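Local coordinates for protein excinuclease ABC, subunit A. (Deinococcus radiodurans, PDB 2VF7) that binds DNA, zinc and adenine nucleotides as a UvrA-family ABC ATPase, and probably takes part in damage recognition during excision repair, at residues N601-Y605 with T606-D610; R625-A629 with G630-F634. The protein carries 1 engineered substitution. All blocks are in the same frame, centred on the assembly; numbering follows the deposited sequence.

Interaction 1 (N601-Y605 with T606-D610)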
# COMPACT_ATOMS: atom_id res chain seq x y z
N ASN A 601 -28.17 -10.45 7.12
CA ASN A 601 -28.47 -11.48 6.14
C ASN A 601 -29.99 -11.56 5.87
O ASN A 601 -30.79 -10.93 6.58
CB ASN A 601 -27.81 -12.82 6.54
CG ASN A 601 -28.14 -13.26 7.97
OD1 ASN A 601 -27.30 -13.82 8.66
ND2 ASN A 601 -29.36 -13.02 8.42
N MET A 602 -30.40 -12.30 4.84
CA MET A 602 -31.84 -12.51 4.59
C MET A 602 -32.55 -13.01 5.84
O MET A 602 -33.64 -12.53 6.18
CB MET A 602 -32.07 -13.58 3.52
CG MET A 602 -32.17 -13.09 2.09
SD MET A 602 -31.85 -14.50 0.99
CE MET A 602 -32.80 -14.01 -0.42
N ALA A 603 -31.92 -13.99 6.50
CA ALA A 603 -32.55 -14.72 7.61
C ALA A 603 -33.11 -13.81 8.67
O ALA A 603 -34.16 -14.04 9.27
CB ALA A 603 -31.56 -15.68 8.24
N THR A 604 -32.38 -12.74 8.90
CA THR A 604 -32.64 -11.85 10.00
C THR A 604 -33.37 -10.58 9.53
O THR A 604 -34.09 -9.98 10.31
CB THR A 604 -31.31 -11.58 10.69
OG1 THR A 604 -31.53 -11.35 12.07
CG2 THR A 604 -30.50 -10.45 10.01
N TYR A 605 -33.22 -10.23 8.24
CA TYR A 605 -33.90 -9.08 7.63
C TYR A 605 -35.39 -9.37 7.33
O TYR A 605 -36.24 -8.45 7.36
CB TYR A 605 -33.18 -8.61 6.34
CG TYR A 605 -33.68 -7.25 5.84
CD1 TYR A 605 -33.11 -6.05 6.29
CD2 TYR A 605 -34.78 -7.16 4.96
CE1 TYR A 605 -33.58 -4.81 5.85
CE2 TYR A 605 -35.26 -5.92 4.54
CZ TYR A 605 -34.66 -4.76 4.99
OH TYR A 605 -35.13 -3.53 4.58
N THR A 606 -35.68 -10.62 6.99
CA THR A 606 -37.04 -11.06 6.73
C THR A 606 -37.81 -11.24 8.05
O THR A 606 -39.02 -11.03 8.10
CB THR A 606 -37.08 -12.35 5.92
OG1 THR A 606 -36.29 -13.34 6.58
CG2 THR A 606 -36.54 -12.14 4.54
N GLY A 607 -37.10 -11.61 9.10
CA GLY A 607 -37.67 -11.76 10.43
C GLY A 607 -37.89 -13.22 10.75
O GLY A 607 -38.36 -13.57 11.82
N LEU A 608 -37.53 -14.08 9.80
CA LEU A 608 -37.79 -15.51 9.93
C LEU A 608 -36.85 -16.22 10.91
O LEU A 608 -37.17 -17.30 11.39
CB LEU A 608 -37.75 -16.18 8.55
CG LEU A 608 -36.46 -16.38 7.75
CD1 LEU A 608 -35.60 -17.53 8.26
CD2 LEU A 608 -36.82 -16.63 6.30
N PHE A 609 -35.72 -15.61 11.24
CA PHE A 609 -34.74 -16.28 12.09
C PHE A 609 -35.24 -16.45 13.53
O PHE A 609 -34.82 -17.37 14.23
CB PHE A 609 -33.38 -15.58 12.03
CG PHE A 609 -32.22 -16.40 12.58
CD1 PHE A 609 -31.86 -17.61 11.98
CD2 PHE A 609 -31.49 -15.96 13.68
CE1 PHE A 609 -30.79 -18.39 12.50
CE2 PHE A 609 -30.44 -16.72 14.18
CZ PHE A 609 -30.09 -17.94 13.58
N ASP A 610 -36.16 -15.58 13.96
CA ASP A 610 -36.72 -15.59 15.32
C ASP A 610 -37.44 -16.89 15.70
O ASP A 610 -37.34 -17.32 16.85
CB ASP A 610 -37.73 -14.45 15.50
CG ASP A 610 -37.08 -13.16 15.95
OD1 ASP A 610 -36.60 -12.39 15.08
OD2 ASP A 610 -37.07 -12.90 17.17
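In the last turn of helix 602-605, T606 N closes an i to i-4 bond on M602 O (2.9 Å, N-H...O angle 161°); G607, with positive phi, then leaves the helical conformation and the chain runs on into helix 609-617. This is a tight turn linking two short helices within the ABC ATPase region, with N601 as N-cap of the first helix and the backbone N of Y605 bonded to N601 O.

T606 adds a second bond to the M602 oxygen. With chi1 at 54°, its hydroxyl lies between the backbone N and the carbonyl carbon and folds back over the preceding turn, where OG1 donates to M602 O at 2.8 Å. The amide approaches that oxygen nearly head-on, whereas the hydroxyl comes in tilted 35° from the carbonyl plane, so a single acceptor takes both donors. The methyl CG2 rests against the same oxygen.

A603 makes the bridge to the second helix. Its O receives a weak, bent bond from F609 N (3.0 Å), while its methyl CB faces F609 CB at 4.2 Å and reaches L608 CD1. F609 has CG anti to the backbone N, which carries the ring away from helix 602-605 and onto I686 and L690 of helix 686-690; L690 also touches A603. Helix 705-716 receives T606 and M602 on L714 and L608 on A710 and L711. The M602 side chain also touches I739 and L722, and is about 9 Å from a bound ADP. L608 CG lies 3.6 Å from A603 O, the same oxygen that takes the weak bond from F609 N.

Interaction 2 (R625-A629 with G630-F634)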
# COMPACT_ATOMS: atom_id res chain seq x y z
N ARG A 625 -29.60 -28.74 28.66
CA ARG A 625 -28.83 -27.58 29.05
C ARG A 625 -29.82 -26.46 29.24
O ARG A 625 -30.93 -26.51 28.71
CB ARG A 625 -27.85 -27.20 27.96
CG ARG A 625 -26.74 -28.20 27.67
CD ARG A 625 -27.01 -28.92 26.37
NE ARG A 625 -25.90 -28.88 25.40
CZ ARG A 625 -24.89 -29.74 25.35
NH1 ARG A 625 -24.79 -30.72 26.25
NH2 ARG A 625 -23.97 -29.63 24.41
N GLY A 626 -29.46 -25.43 29.99
CA GLY A 626 -30.42 -24.36 30.20
C GLY A 626 -30.35 -23.35 29.08
O GLY A 626 -29.99 -22.20 29.33
N TYR A 627 -30.67 -23.79 27.85
CA TYR A 627 -30.61 -22.91 26.65
C TYR A 627 -32.00 -22.36 26.34
O TYR A 627 -33.01 -23.10 26.42
CB TYR A 627 -30.16 -23.64 25.37
CG TYR A 627 -28.75 -24.20 25.28
CD1 TYR A 627 -27.78 -23.90 26.22
CD2 TYR A 627 -28.40 -25.01 24.20
CE1 TYR A 627 -26.49 -24.43 26.10
CE2 TYR A 627 -27.13 -25.55 24.07
CZ TYR A 627 -26.17 -25.25 25.02
OH TYR A 627 -24.90 -25.78 24.88
N ASN A 628 -32.06 -21.08 26.02
CA ASN A 628 -33.24 -20.52 25.41
C ASN A 628 -32.89 -20.15 23.97
O ASN A 628 -31.77 -20.42 23.52
CB ASN A 628 -33.76 -19.32 26.21
CG ASN A 628 -32.78 -18.17 26.26
OD1 ASN A 628 -31.72 -18.26 26.89
ND2 ASN A 628 -33.14 -17.07 25.59
N ALA A 629 -33.86 -19.57 23.25
CA ALA A 629 -33.72 -19.23 21.84
C ALA A 629 -32.57 -18.25 21.65
O ALA A 629 -31.99 -18.18 20.57
CB ALA A 629 -35.02 -18.65 21.31
N GLY A 630 -32.28 -17.49 22.70
CA GLY A 630 -31.15 -16.56 22.74
C GLY A 630 -29.78 -17.19 22.48
O GLY A 630 -28.95 -16.58 21.83
N ARG A 631 -29.56 -18.40 22.95
CA ARG A 631 -28.36 -19.17 22.61
C ARG A 631 -28.10 -19.23 21.08
O ARG A 631 -26.98 -19.44 20.65
CB ARG A 631 -28.50 -20.59 23.17
CG ARG A 631 -27.31 -21.51 23.00
CD ARG A 631 -26.21 -21.15 24.00
NE ARG A 631 -24.93 -21.77 23.66
CZ ARG A 631 -23.96 -21.99 24.52
NH1 ARG A 631 -24.08 -21.64 25.80
NH2 ARG A 631 -22.85 -22.58 24.10
N PHE A 632 -29.15 -19.06 20.27
CA PHE A 632 -29.04 -19.34 18.85
C PHE A 632 -29.04 -18.05 18.04
O PHE A 632 -29.11 -18.06 16.82
CB PHE A 632 -30.12 -20.35 18.40
CG PHE A 632 -30.08 -21.66 19.16
CD1 PHE A 632 -29.22 -22.69 18.78
CD2 PHE A 632 -30.89 -21.86 20.27
CE1 PHE A 632 -29.15 -23.90 19.50
CE2 PHE A 632 -30.83 -23.07 21.01
CZ PHE A 632 -29.98 -24.10 20.61
N SER A 633 -28.96 -16.93 18.76
CA SER A 633 -28.75 -15.63 18.14
C SER A 633 -27.25 -15.41 17.94
O SER A 633 -26.44 -15.80 18.79
CB SER A 633 -29.32 -14.53 19.04
OG SER A 633 -29.46 -13.30 18.34
N PHE A 634 -26.86 -14.82 16.83
CA PHE A 634 -25.48 -14.35 16.68
C PHE A 634 -25.42 -12.85 16.95
O PHE A 634 -24.41 -12.23 16.68
CB PHE A 634 -24.91 -14.69 15.30
CG PHE A 634 -25.77 -14.25 14.16
CD1 PHE A 634 -25.71 -12.94 13.69
CD2 PHE A 634 -26.67 -15.13 13.58
CE1 PHE A 634 -26.53 -12.52 12.67
CE2 PHE A 634 -27.49 -14.72 12.56
CZ PHE A 634 -27.42 -13.43 12.10
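From CG outward R631 covers one face of the Y627 ring, four residues back, Y627 lying just before a short 3-10 segment in the loop between helix 620-624 and strand 649-652. R631 CB lies 3.3 Å from N628 O. With chi1 at -176°, CG is anti to the backbone N and stands over the ring, 3.9 Å from the Y627 ring centroid and 14° off its normal, a CH-pi contact. The bend at chi2 then runs CD and NE over the CD1, CE1 and CZ side of the ring, and the guanidinium lies flat on it, planes 20° apart. Its CZ lies over Y627 CE1 near OH, and NH1 is 3.7 Å from Y627 CE1. Beyond the stack NE is bonded to T676 OG1, while NH2 has a weak hydrogen bond to N673 OD1 and a long, weak ion pair with E675. The opposite face of Y627 carries R625 CB, so the ring is sandwiched, and its OH is bonded to E675.

The turn itself is closed by R631 N on N628 O and by F632 N on A629 O, both 3.0 Å, and S633 N continues the series on G630 O. F632 CZ touches Y627 CD2, the two side chains crossing at about a right angle. Helix 609-617 flanks this turn: F616 meets the F632 ring, A617 touches A629, and R613 bonds A629 O.

How the interactions relate
From the N terminus, interaction 1 (601-610) comes first and is complete before interaction 2 (625-634) begins; the two stand in series, neither nested nor crossed. Each closes only a short local turn: the first joins helix 602-605 to helix 609-617, the second folds the loop after helix 620-624. Helix 609-617 leads out of interaction 1 and flanks interaction 2. Their centres are 16 Å apart, yet they touch: F609 CE2 packs against F632 O at 3.2 Å and against F634 CE2 at 3.9 Å. Y672 is shared: it touches F609 and F634, and its OH is hydrogen-bonded to F632 O. Together they link helices 705-716, 733-743 and 686-690 to the loop after helix 620-624.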